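PDB 2NVV: acetyl-CoA hydrolase/transferase family protein from Porphyromonas gingivalis, which probably transfers coenzyme A between acetate and other acyl groups, or hydrolyses acetyl-CoA, and binds zinc. Local coordinates for residues I124-D129 against I156-D161; K162-I167 against D316-L321; M170-E175 against S191-K196; R183-Y188 against P339-R344. All blocks are in the same frame, centred on the assembly; numbering follows the deposited sequence.

Contact 1. Residues I124-D129 against I156-D161; sequences IIEVAD and IVELND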
# COMPACT_ATOMS: atom_id res chain seq x y z
N ILE A 124 14.99 -2.31 -26.27
CA ILE A 124 15.59 -1.19 -26.99
C ILE A 124 16.14 -0.29 -25.88
O ILE A 124 15.38 0.13 -25.01
CB ILE A 124 14.57 -0.37 -27.79
CG1 ILE A 124 13.54 -1.28 -28.48
CG2 ILE A 124 15.30 0.48 -28.82
CD1 ILE A 124 14.07 -2.12 -29.58
N ILE A 125 17.43 0.01 -25.90
CA ILE A 125 18.01 0.85 -24.86
C ILE A 125 18.89 1.98 -25.38
O ILE A 125 19.51 1.86 -26.43
CB ILE A 125 18.84 -0.00 -23.87
CG1 ILE A 125 20.01 -0.66 -24.60
CG2 ILE A 125 17.97 -1.07 -23.25
CD1 ILE A 125 20.94 -1.45 -23.69
N GLU A 126 18.91 3.10 -24.66
CA GLU A 126 19.78 4.21 -25.03
C GLU A 126 21.01 4.10 -24.14
O GLU A 126 20.90 3.91 -22.93
CB GLU A 126 19.10 5.56 -24.81
CG GLU A 126 20.02 6.69 -25.23
CD GLU A 126 19.42 8.05 -25.01
OE1 GLU A 126 19.09 8.71 -26.02
OE2 GLU A 126 19.29 8.46 -23.83
N VAL A 127 22.19 4.24 -24.72
CA VAL A 127 23.42 4.07 -23.97
C VAL A 127 24.45 5.19 -24.13
O VAL A 127 24.43 5.94 -25.12
CB VAL A 127 24.05 2.71 -24.37
CG1 VAL A 127 25.38 2.53 -23.74
CG2 VAL A 127 23.12 1.58 -23.93
N ALA A 128 25.32 5.32 -23.14
CA ALA A 128 26.39 6.31 -23.16
C ALA A 128 27.65 5.57 -23.61
O ALA A 128 28.63 6.17 -24.04
CB ALA A 128 26.60 6.92 -21.77
N ASP A 129 27.60 4.25 -23.48
CA ASP A 129 28.71 3.38 -23.87
C ASP A 129 28.35 1.91 -23.77
O ASP A 129 27.77 1.46 -22.78
CB ASP A 129 29.94 3.65 -23.02
CG ASP A 129 31.20 3.04 -23.60
OD1 ASP A 129 31.50 3.31 -24.78
OD2 ASP A 129 31.89 2.29 -22.88
N ILE A 156 18.56 -4.13 -28.76
CA ILE A 156 18.86 -3.12 -29.76
C ILE A 156 19.39 -1.90 -29.03
O ILE A 156 18.65 -1.23 -28.31
CB ILE A 156 17.60 -2.71 -30.56
CG1 ILE A 156 17.07 -3.90 -31.37
CG2 ILE A 156 17.92 -1.53 -31.46
CD1 ILE A 156 15.80 -3.60 -32.14
N VAL A 157 20.68 -1.63 -29.19
CA VAL A 157 21.32 -0.49 -28.53
C VAL A 157 21.36 0.79 -29.36
O VAL A 157 21.53 0.76 -30.58
CB VAL A 157 22.76 -0.84 -28.10
CG1 VAL A 157 23.37 0.33 -27.34
CG2 VAL A 157 22.75 -2.12 -27.27
N GLU A 158 21.23 1.92 -28.68
CA GLU A 158 21.23 3.23 -29.29
C GLU A 158 22.33 4.04 -28.59
O GLU A 158 22.16 4.44 -27.44
CB GLU A 158 19.86 3.86 -29.07
CG GLU A 158 19.45 4.92 -30.05
CD GLU A 158 17.96 5.23 -29.96
OE1 GLU A 158 17.13 4.45 -30.49
OE2 GLU A 158 17.62 6.25 -29.34
N LEU A 159 23.45 4.27 -29.28
CA LEU A 159 24.59 5.00 -28.72
C LEU A 159 24.49 6.51 -28.93
O LEU A 159 24.81 7.01 -30.01
CB LEU A 159 25.88 4.50 -29.37
CG LEU A 159 27.14 4.26 -28.53
CD1 LEU A 159 28.33 4.19 -29.47
CD2 LEU A 159 27.35 5.36 -27.52
N ASN A 160 24.07 7.23 -27.89
CA ASN A 160 23.89 8.68 -27.97
C ASN A 160 25.17 9.50 -27.82
O ASN A 160 25.89 9.38 -26.84
CB ASN A 160 22.87 9.13 -26.92
CG ASN A 160 22.21 10.43 -27.29
OD1 ASN A 160 22.82 11.29 -27.92
ND2 ASN A 160 20.97 10.60 -26.87
N ASP A 161 25.42 10.35 -28.80
CA ASP A 161 26.58 11.25 -28.83
C ASP A 161 26.65 12.20 -27.63
O ASP A 161 27.70 12.42 -27.06
CB ASP A 161 26.51 12.13 -30.08
CG ASP A 161 27.50 11.73 -31.13
OD1 ASP A 161 28.71 11.78 -30.81
OD2 ASP A 161 27.09 11.38 -32.25
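Strands 122-127 and 154-160 are parallel neighbours in the seven-stranded sheet of the N-terminal domain. The fold is of the parallel alpha/beta kind. Helix 145-151 lies on the connection between the two strands. I124 pairs with I156, I125 with V157, E126 with E158 and V127 with L159. The ladder runs from I125 N on I156 O, at 3.0 Å, to N160 N on V127 O, at 3.1 Å. Between these rungs, E158 N reaches I125 O and V127 N reaches E158 O.

On the face of I125, V127 and V157, V157 sits between I125 and V127, one methyl against each. Its CG1 meets V127 CG2 at 3.6 Å, where the two side chains cross obliquely. Its CG2 lies beside the I125 side chain, 4.1 Å from I125 CD1. Strand 135-137 adds I136 against I125 and V127.

On the other face, I124 and I156 lie side by side. I124 bends at chi2 (-69°), which brings its CD1 over CB and CD1 of I156. Further along this face come two buried acids, with E126 OE1 and E158 OE2 4.4 Å apart. K33 serves both: its NZ makes a salt bridge to E126 and its backbone N binds E158. This probably eases the repulsion. T139 OG1 holds E126 OE2. E126 runs out extended, with CG anti to the backbone N, and crosses N160 obliquely. N160 ND2 donates a hydrogen bond to E126 OE1 (2.8 Å) from above the carboxylate plane, the two flat groups turned 64° apart.

Contact 2. Residues K162-I167 against D316-L321; sequences KHPKEI and DIYANL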
# COMPACT_ATOMS: atom_id res chain seq x y z
N LYS A 162 25.50 12.75 -27.28
CA LYS A 162 25.37 13.73 -26.21
C LYS A 162 25.64 13.30 -24.77
O LYS A 162 25.77 14.15 -23.89
CB LYS A 162 23.98 14.36 -26.30
CG LYS A 162 23.73 15.07 -27.63
CD LYS A 162 24.91 15.95 -28.02
CE LYS A 162 24.51 17.09 -28.93
NZ LYS A 162 23.78 16.61 -30.13
N HIS A 163 25.74 12.00 -24.52
CA HIS A 163 26.00 11.55 -23.16
C HIS A 163 27.36 10.88 -23.08
O HIS A 163 27.56 9.80 -23.63
CB HIS A 163 24.89 10.62 -22.69
CG HIS A 163 23.54 11.26 -22.65
ND1 HIS A 163 22.68 11.27 -23.74
CD2 HIS A 163 22.91 11.95 -21.67
CE1 HIS A 163 21.58 11.94 -23.42
NE2 HIS A 163 21.70 12.36 -22.17
N PRO A 164 28.31 11.52 -22.38
CA PRO A 164 29.69 11.06 -22.18
C PRO A 164 29.86 9.85 -21.27
O PRO A 164 29.14 9.68 -20.30
CB PRO A 164 30.38 12.30 -21.63
CG PRO A 164 29.30 12.93 -20.81
CD PRO A 164 28.10 12.83 -21.72
N LYS A 165 30.83 9.00 -21.60
CA LYS A 165 31.09 7.81 -20.81
C LYS A 165 31.71 8.16 -19.46
O LYS A 165 31.93 7.28 -18.62
CB LYS A 165 32.02 6.87 -21.58
CG LYS A 165 33.20 7.58 -22.21
CD LYS A 165 34.04 6.64 -23.06
CE LYS A 165 34.94 7.43 -24.00
NZ LYS A 165 35.76 8.47 -23.30
N GLU A 166 32.01 9.44 -19.26
CA GLU A 166 32.58 9.91 -18.00
C GLU A 166 31.52 9.84 -16.90
O GLU A 166 31.82 9.98 -15.71
CB GLU A 166 33.09 11.33 -18.14
CG GLU A 166 34.45 11.43 -18.82
CD GLU A 166 34.39 11.17 -20.31
OE1 GLU A 166 35.45 10.86 -20.90
OE2 GLU A 166 33.30 11.30 -20.90
N ILE A 167 30.28 9.60 -17.32
CA ILE A 167 29.14 9.48 -16.43
C ILE A 167 29.30 8.22 -15.59
O ILE A 167 28.73 8.11 -14.51
CB ILE A 167 27.82 9.42 -17.26
CG1 ILE A 167 27.50 10.82 -17.78
CG2 ILE A 167 26.68 8.89 -16.43
CD1 ILE A 167 27.50 11.86 -16.69
N ASP A 316 25.52 21.69 -17.80
CA ASP A 316 26.27 22.19 -16.66
C ASP A 316 26.81 21.02 -15.83
O ASP A 316 27.94 21.06 -15.32
CB ASP A 316 25.39 23.09 -15.80
CG ASP A 316 26.11 23.62 -14.57
OD1 ASP A 316 27.27 24.05 -14.69
OD2 ASP A 316 25.50 23.60 -13.48
N ILE A 317 26.00 19.98 -15.69
CA ILE A 317 26.40 18.80 -14.94
C ILE A 317 27.57 18.11 -15.64
O ILE A 317 28.60 17.85 -15.04
CB ILE A 317 25.22 17.81 -14.80
CG1 ILE A 317 24.14 18.43 -13.90
CG2 ILE A 317 25.70 16.48 -14.22
CD1 ILE A 317 22.88 17.60 -13.79
N TYR A 318 27.40 17.82 -16.93
CA TYR A 318 28.44 17.16 -17.70
C TYR A 318 29.74 17.96 -17.79
O TYR A 318 30.80 17.38 -18.05
CB TYR A 318 27.94 16.87 -19.11
CG TYR A 318 26.87 15.82 -19.17
CD1 TYR A 318 26.15 15.60 -20.34
CD2 TYR A 318 26.59 15.02 -18.06
CE1 TYR A 318 25.17 14.61 -20.41
CE2 TYR A 318 25.62 14.03 -18.12
CZ TYR A 318 24.91 13.83 -19.30
OH TYR A 318 23.97 12.83 -19.35
N ALA A 319 29.66 19.27 -17.58
CA ALA A 319 30.84 20.13 -17.63
C ALA A 319 31.45 20.24 -16.24
O ALA A 319 32.54 20.79 -16.08
CB ALA A 319 30.46 21.52 -18.14
N ASN A 320 30.74 19.70 -15.26
CA ASN A 320 31.18 19.73 -13.86
C ASN A 320 30.95 18.41 -13.14
O ASN A 320 30.36 18.36 -12.06
CB ASN A 320 30.44 20.84 -13.12
CG ASN A 320 30.77 22.20 -13.67
OD1 ASN A 320 31.89 22.69 -13.52
ND2 ASN A 320 29.80 22.82 -14.34
N LEU A 321 31.42 17.32 -13.75
CA LEU A 321 31.29 16.01 -13.13
C LEU A 321 32.09 16.06 -11.84
O LEU A 321 31.89 15.26 -10.92
CB LEU A 321 31.81 14.94 -14.08
CG LEU A 321 30.74 14.19 -14.89
CD1 LEU A 321 29.69 15.13 -15.38
CD2 LEU A 321 31.41 13.48 -16.07
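K162 opens the segment with its backbone. Its carbonyl O lies 3.6 Å from Y318 CE1. Its side chain leads away from Y318, and NZ bonds S213 OG. H163 comes next. Its ring stands at the hydroxyl end of Y318, and the two ring planes are 80° apart. T139, T140 and N216 also touch H163.

P164 makes the clearest contact. Its CD sits over one face of the Y318 ring, 3.9 Å from the centroid, in a CH-pi interaction. The contact is offset toward the rim of the ring, so CD lies 3.7 Å from CD1 of Y318. P164 O then accepts the backbone N of I167. This bond closes the short 3-10 turn 165-167.

K165 points away and forms a weak salt bridge with E166, next to it. The CB of E166 rests on CD2 of L321 at 3.4 Å, while its carboxylate bends away at chi2. I167 ends the segment. It is bent at chi2 (-52°), and its CD1 reaches both CE2 of Y318 and CD1 of L321, the latter at 4.1 Å. Y318 and L321 thus form the apolar surface on which the turn rests.

The contact joins the loop after strand 154-160 to the place where helix 311-318 gives way to helix 321-324. F324 of that second helix packs on I317, and K295 pairs with D316 on helix 311-318.

Contact 3. Residues M170-E175 against S191-K196; sequences MHDLCE and SDRIGK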
# COMPACT_ATOMS: atom_id res chain seq x y z
N MSE A 170 27.66 7.11 -11.99
CA MSE A 170 26.46 7.77 -11.52
C MSE A 170 25.26 6.84 -11.40
O MSE A 170 24.20 7.24 -10.91
CB MSE A 170 26.13 8.95 -12.43
CG MSE A 170 27.09 10.11 -12.23
SE MSE A 170 26.58 11.77 -13.08
CE MSE A 170 24.62 11.38 -13.26
N HIS A 171 25.41 5.60 -11.86
CA HIS A 171 24.33 4.63 -11.78
C HIS A 171 24.74 3.55 -10.79
O HIS A 171 25.94 3.32 -10.56
CB HIS A 171 24.04 3.97 -13.13
CG HIS A 171 24.06 4.92 -14.30
ND1 HIS A 171 25.22 5.24 -14.97
CD2 HIS A 171 23.06 5.61 -14.90
CE1 HIS A 171 24.93 6.09 -15.94
NE2 HIS A 171 23.63 6.33 -15.92
N ASP A 172 23.74 2.89 -10.21
CA ASP A 172 23.96 1.79 -9.28
C ASP A 172 22.95 0.76 -9.79
O ASP A 172 21.78 0.79 -9.45
CB ASP A 172 23.65 2.23 -7.85
CG ASP A 172 24.17 1.25 -6.81
OD1 ASP A 172 25.15 0.55 -7.12
OD2 ASP A 172 23.61 1.19 -5.70
N LEU A 173 23.44 -0.13 -10.64
CA LEU A 173 22.59 -1.15 -11.27
C LEU A 173 22.70 -2.54 -10.69
O LEU A 173 23.79 -3.02 -10.41
CB LEU A 173 22.89 -1.23 -12.78
CG LEU A 173 22.70 -0.03 -13.71
CD1 LEU A 173 21.46 0.76 -13.34
CD2 LEU A 173 23.91 0.85 -13.64
N CYS A 174 21.55 -3.19 -10.53
CA CYS A 174 21.50 -4.55 -10.02
C CYS A 174 20.07 -5.02 -9.83
O CYS A 174 19.11 -4.27 -10.03
CB CYS A 174 22.28 -4.70 -8.70
SG CYS A 174 21.79 -3.63 -7.31
N GLU A 175 19.95 -6.29 -9.46
CA GLU A 175 18.68 -6.94 -9.20
C GLU A 175 18.94 -7.86 -8.04
O GLU A 175 20.04 -8.37 -7.88
CB GLU A 175 18.24 -7.78 -10.38
CG GLU A 175 17.92 -7.00 -11.63
CD GLU A 175 17.46 -7.89 -12.75
OE1 GLU A 175 18.29 -8.72 -13.21
OE2 GLU A 175 16.29 -7.76 -13.17
N SER A 191 22.69 7.48 -0.19
CA SER A 191 23.83 7.46 -1.11
C SER A 191 24.60 6.14 -1.13
O SER A 191 25.70 6.07 -1.67
CB SER A 191 24.80 8.59 -0.77
OG SER A 191 25.36 8.40 0.52
N ASP A 192 24.02 5.09 -0.55
CA ASP A 192 24.69 3.80 -0.52
C ASP A 192 24.64 3.07 -1.85
O ASP A 192 23.59 2.99 -2.49
CB ASP A 192 24.09 2.90 0.56
CG ASP A 192 24.45 3.34 1.96
OD1 ASP A 192 25.29 4.26 2.11
OD2 ASP A 192 23.89 2.77 2.92
N ARG A 193 25.80 2.54 -2.27
CA ARG A 193 25.91 1.78 -3.50
C ARG A 193 25.82 0.28 -3.18
O ARG A 193 26.49 -0.22 -2.27
CB ARG A 193 27.25 2.06 -4.19
CG ARG A 193 27.37 3.45 -4.79
CD ARG A 193 28.43 3.44 -5.87
NE ARG A 193 28.37 4.63 -6.72
CZ ARG A 193 28.67 5.86 -6.31
NH1 ARG A 193 29.06 6.05 -5.05
NH2 ARG A 193 28.59 6.89 -7.14
N ILE A 194 24.99 -0.44 -3.93
CA ILE A 194 24.86 -1.86 -3.69
C ILE A 194 25.01 -2.68 -4.97
O ILE A 194 25.02 -3.90 -4.93
CB ILE A 194 23.50 -2.18 -3.02
CG1 ILE A 194 22.34 -1.81 -3.96
CG2 ILE A 194 23.38 -1.40 -1.71
CD1 ILE A 194 20.97 -2.06 -3.35
N GLY A 195 25.16 -2.00 -6.11
CA GLY A 195 25.32 -2.71 -7.37
C GLY A 195 26.55 -2.30 -8.18
O GLY A 195 27.60 -2.01 -7.61
N LYS A 196 26.42 -2.30 -9.50
CA LYS A 196 27.51 -1.92 -10.40
C LYS A 196 27.15 -0.68 -11.22
O LYS A 196 25.98 -0.34 -11.38
CB LYS A 196 27.87 -3.09 -11.32
CG LYS A 196 28.48 -4.27 -10.58
CD LYS A 196 28.87 -5.39 -11.51
CE LYS A 196 29.40 -6.58 -10.71
NZ LYS A 196 29.95 -7.65 -11.59
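The carboxylate of D172 takes two consecutive backbone N-H groups of the 191-196 segment. I194 N meets OD2 at 2.8 Å, on the syn lone pair, in a fairly straight bond (165°). G195 N meets OD1 at 2.7 Å, from above the carboxylate plane. CG of D172 is anti to its backbone N (chi1 -166°), which carries the acid across to the other segment. R331 NH2 forms a long, weak ion pair with OD2.

Next to this grip the backbones pair directly. L173 N binds K196 O at 2.7 Å, and K196 N returns to L173 O at 2.9 Å. This is a single antiparallel bridge, a hydrogen-bonded pair, in the irregular connection between strands 154-160 and 199-200. It closes a loop of residues 174-195.

G195 CA approaches the other segment, 3.4 Å from L173 O, in a CA-H...O contact. Outside the bridge, C174 SG packs on G195 CA and on I194 CG1, the latter at 3.9 Å. Y335 of helix 333-336 touches both C174 and I194. R193 CB lies 3.9 Å from D172 OD1, while its guanidinium leads on, NH2 bonding G169 O.

Contact 4. Residues R183-Y188 against P339-R344; sequences RELPVY and PEIVRR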
# COMPACT_ATOMS: atom_id res chain seq x y z
N ARG A 183 17.68 -11.72 -0.31
CA ARG A 183 18.36 -11.18 0.87
C ARG A 183 17.87 -9.73 1.01
O ARG A 183 17.04 -9.27 0.24
CB ARG A 183 19.87 -11.20 0.67
CG ARG A 183 20.44 -12.57 0.36
CD ARG A 183 20.20 -13.53 1.49
NE ARG A 183 20.90 -13.15 2.71
CZ ARG A 183 20.79 -13.80 3.87
NH1 ARG A 183 20.00 -14.86 3.96
NH2 ARG A 183 21.49 -13.40 4.93
N GLU A 184 18.40 -9.01 1.99
CA GLU A 184 17.98 -7.63 2.17
C GLU A 184 18.62 -6.73 1.12
O GLU A 184 19.63 -7.10 0.51
CB GLU A 184 18.33 -7.14 3.59
CG GLU A 184 19.77 -6.67 3.80
CD GLU A 184 20.81 -7.77 3.73
OE1 GLU A 184 20.45 -8.96 3.87
OE2 GLU A 184 22.00 -7.44 3.55
N LEU A 185 18.03 -5.57 0.90
CA LEU A 185 18.57 -4.59 -0.05
C LEU A 185 19.38 -3.64 0.83
O LEU A 185 18.83 -2.75 1.46
CB LEU A 185 17.42 -3.85 -0.73
CG LEU A 185 16.25 -4.72 -1.19
CD1 LEU A 185 15.18 -3.83 -1.75
CD2 LEU A 185 16.71 -5.74 -2.21
N PRO A 186 20.71 -3.84 0.88
CA PRO A 186 21.67 -3.07 1.67
C PRO A 186 21.82 -1.55 1.52
O PRO A 186 22.94 -1.04 1.42
CB PRO A 186 22.98 -3.80 1.41
CG PRO A 186 22.83 -4.28 0.02
CD PRO A 186 21.41 -4.80 -0.00
N VAL A 187 20.72 -0.81 1.53
CA VAL A 187 20.83 0.64 1.47
C VAL A 187 20.27 1.18 2.78
O VAL A 187 19.09 1.02 3.09
CB VAL A 187 20.08 1.24 0.24
CG1 VAL A 187 18.76 0.59 0.06
CG2 VAL A 187 19.89 2.74 0.41
N TYR A 188 21.16 1.79 3.56
CA TYR A 188 20.81 2.35 4.86
C TYR A 188 20.93 3.87 4.85
O TYR A 188 20.58 4.55 5.82
CB TYR A 188 21.73 1.74 5.92
CG TYR A 188 21.75 0.22 5.83
CD1 TYR A 188 20.74 -0.54 6.41
CD2 TYR A 188 22.73 -0.43 5.09
CE1 TYR A 188 20.70 -1.93 6.24
CE2 TYR A 188 22.70 -1.81 4.92
CZ TYR A 188 21.68 -2.55 5.49
OH TYR A 188 21.63 -3.92 5.28
N PRO A 339 9.69 -0.21 -1.23
CA PRO A 339 9.01 -0.09 0.07
C PRO A 339 9.97 -0.31 1.23
O PRO A 339 9.96 0.42 2.21
CB PRO A 339 7.93 -1.16 -0.02
CG PRO A 339 7.56 -1.14 -1.49
CD PRO A 339 8.91 -1.06 -2.15
N GLU A 340 10.80 -1.34 1.11
CA GLU A 340 11.79 -1.67 2.14
C GLU A 340 12.73 -0.49 2.41
O GLU A 340 12.94 -0.10 3.57
CB GLU A 340 12.61 -2.89 1.68
CG GLU A 340 13.67 -3.36 2.67
CD GLU A 340 14.47 -4.56 2.17
OE1 GLU A 340 13.87 -5.49 1.60
OE2 GLU A 340 15.70 -4.58 2.35
N ILE A 341 13.29 0.09 1.36
CA ILE A 341 14.21 1.22 1.50
C ILE A 341 13.50 2.47 2.00
O ILE A 341 13.99 3.16 2.90
CB ILE A 341 14.89 1.59 0.16
CG1 ILE A 341 15.40 0.34 -0.57
CG2 ILE A 341 16.04 2.54 0.44
CD1 ILE A 341 16.02 -0.70 0.33
N VAL A 342 12.36 2.77 1.39
CA VAL A 342 11.57 3.94 1.74
C VAL A 342 11.24 3.97 3.23
O VAL A 342 11.50 4.95 3.92
CB VAL A 342 10.27 3.98 0.91
CG1 VAL A 342 9.39 5.14 1.34
CG2 VAL A 342 10.60 4.13 -0.57
N ARG A 343 10.67 2.87 3.72
CA ARG A 343 10.29 2.77 5.13
C ARG A 343 11.48 2.73 6.08
O ARG A 343 11.44 3.31 7.16
CB ARG A 343 9.40 1.55 5.35
CG ARG A 343 8.89 1.41 6.77
CD ARG A 343 7.58 0.64 6.82
NE ARG A 343 7.36 0.08 8.14
CZ ARG A 343 6.26 -0.57 8.52
NH1 ARG A 343 5.26 -0.72 7.67
NH2 ARG A 343 6.19 -1.09 9.74
N ARG A 344 12.55 2.03 5.70
CA ARG A 344 13.73 1.97 6.55
C ARG A 344 14.38 3.35 6.72
O ARG A 344 14.71 3.72 7.85
CB ARG A 344 14.77 1.01 5.97
CG ARG A 344 16.08 0.97 6.76
CD ARG A 344 17.08 0.03 6.09
NE ARG A 344 16.50 -1.28 5.82
CZ ARG A 344 16.83 -2.06 4.80
NH1 ARG A 344 17.74 -1.66 3.93
NH2 ARG A 344 16.24 -3.24 4.63
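E340 OE2, at the start of helix 339-345, is gripped by two hydrogen bonds. L185 N gives the straighter one, at 2.9 Å and 169°, on the syn lone pair. R344 NH2 gives the other, at 2.7 Å, from above the carboxylate plane. R344 NH2 of the second subunit adds a long, weak ion pair. The R344 bond within the chain is a salt bridge between residues one helical turn apart (i to i+4). The helix therefore presents an acid and a base together to the loop 183-188, which bends at P186 in a shape consistent with an inverse gamma turn. There V187 N bonds L185 O. The extended E340 chain carries the carboxylate out to L185 N.

R344 bends at chi3 (-52°) and turns its NH1 to the loop. NH1 binds two carbonyls, L185 O at 2.9 Å and V187 O at 3.1 Å. Each carbonyl is approached from above its own plane. With V187 N, L185 O thus has two donors. The guanidinium carries buried charge, and E340 probably offsets it.

Beside these bonds, I341 faces L185 and V187. Its CD1 lies 3.6 Å from L185 CB, the side chains crossing at about a right angle. The contact joins the connection before strand 199-200 to helix 339-345, in the N- and C-terminal family regions, at the subunit interface. There E184 OE1 bonds Y188 OH of the second subunit, and R183 makes a cation-pi contact with that same tyrosine. In its own chain Y188 leans over one face of the R344 guanidinium, the planes 26° apart, with its CD1 3.7 Å from R344 CD.

How the contacts relate
All four contacts involve strand 154-160 or the long connection after it, up to strand 199-200. Contact 1 sits in the sheet. Contact 2 begins right after it, and the two touch where A128 CB lies 3.6 Å from H163 O; their centres are 16 Å apart. Contact 3 ties the same connection to itself. Contacts 2 and 4 both tie it to the C-terminal half, with centres 29 Å apart. Contacts 3 and 4, centres 13 Å apart, pack together, I194 CG2 against P186 O, and D192 OD2 bonds Y188 N. In contact 4 the I341 side chain is about 12 Å from that of E284, the predicted catalytic glutamate. The other three lie away from the annotated sites.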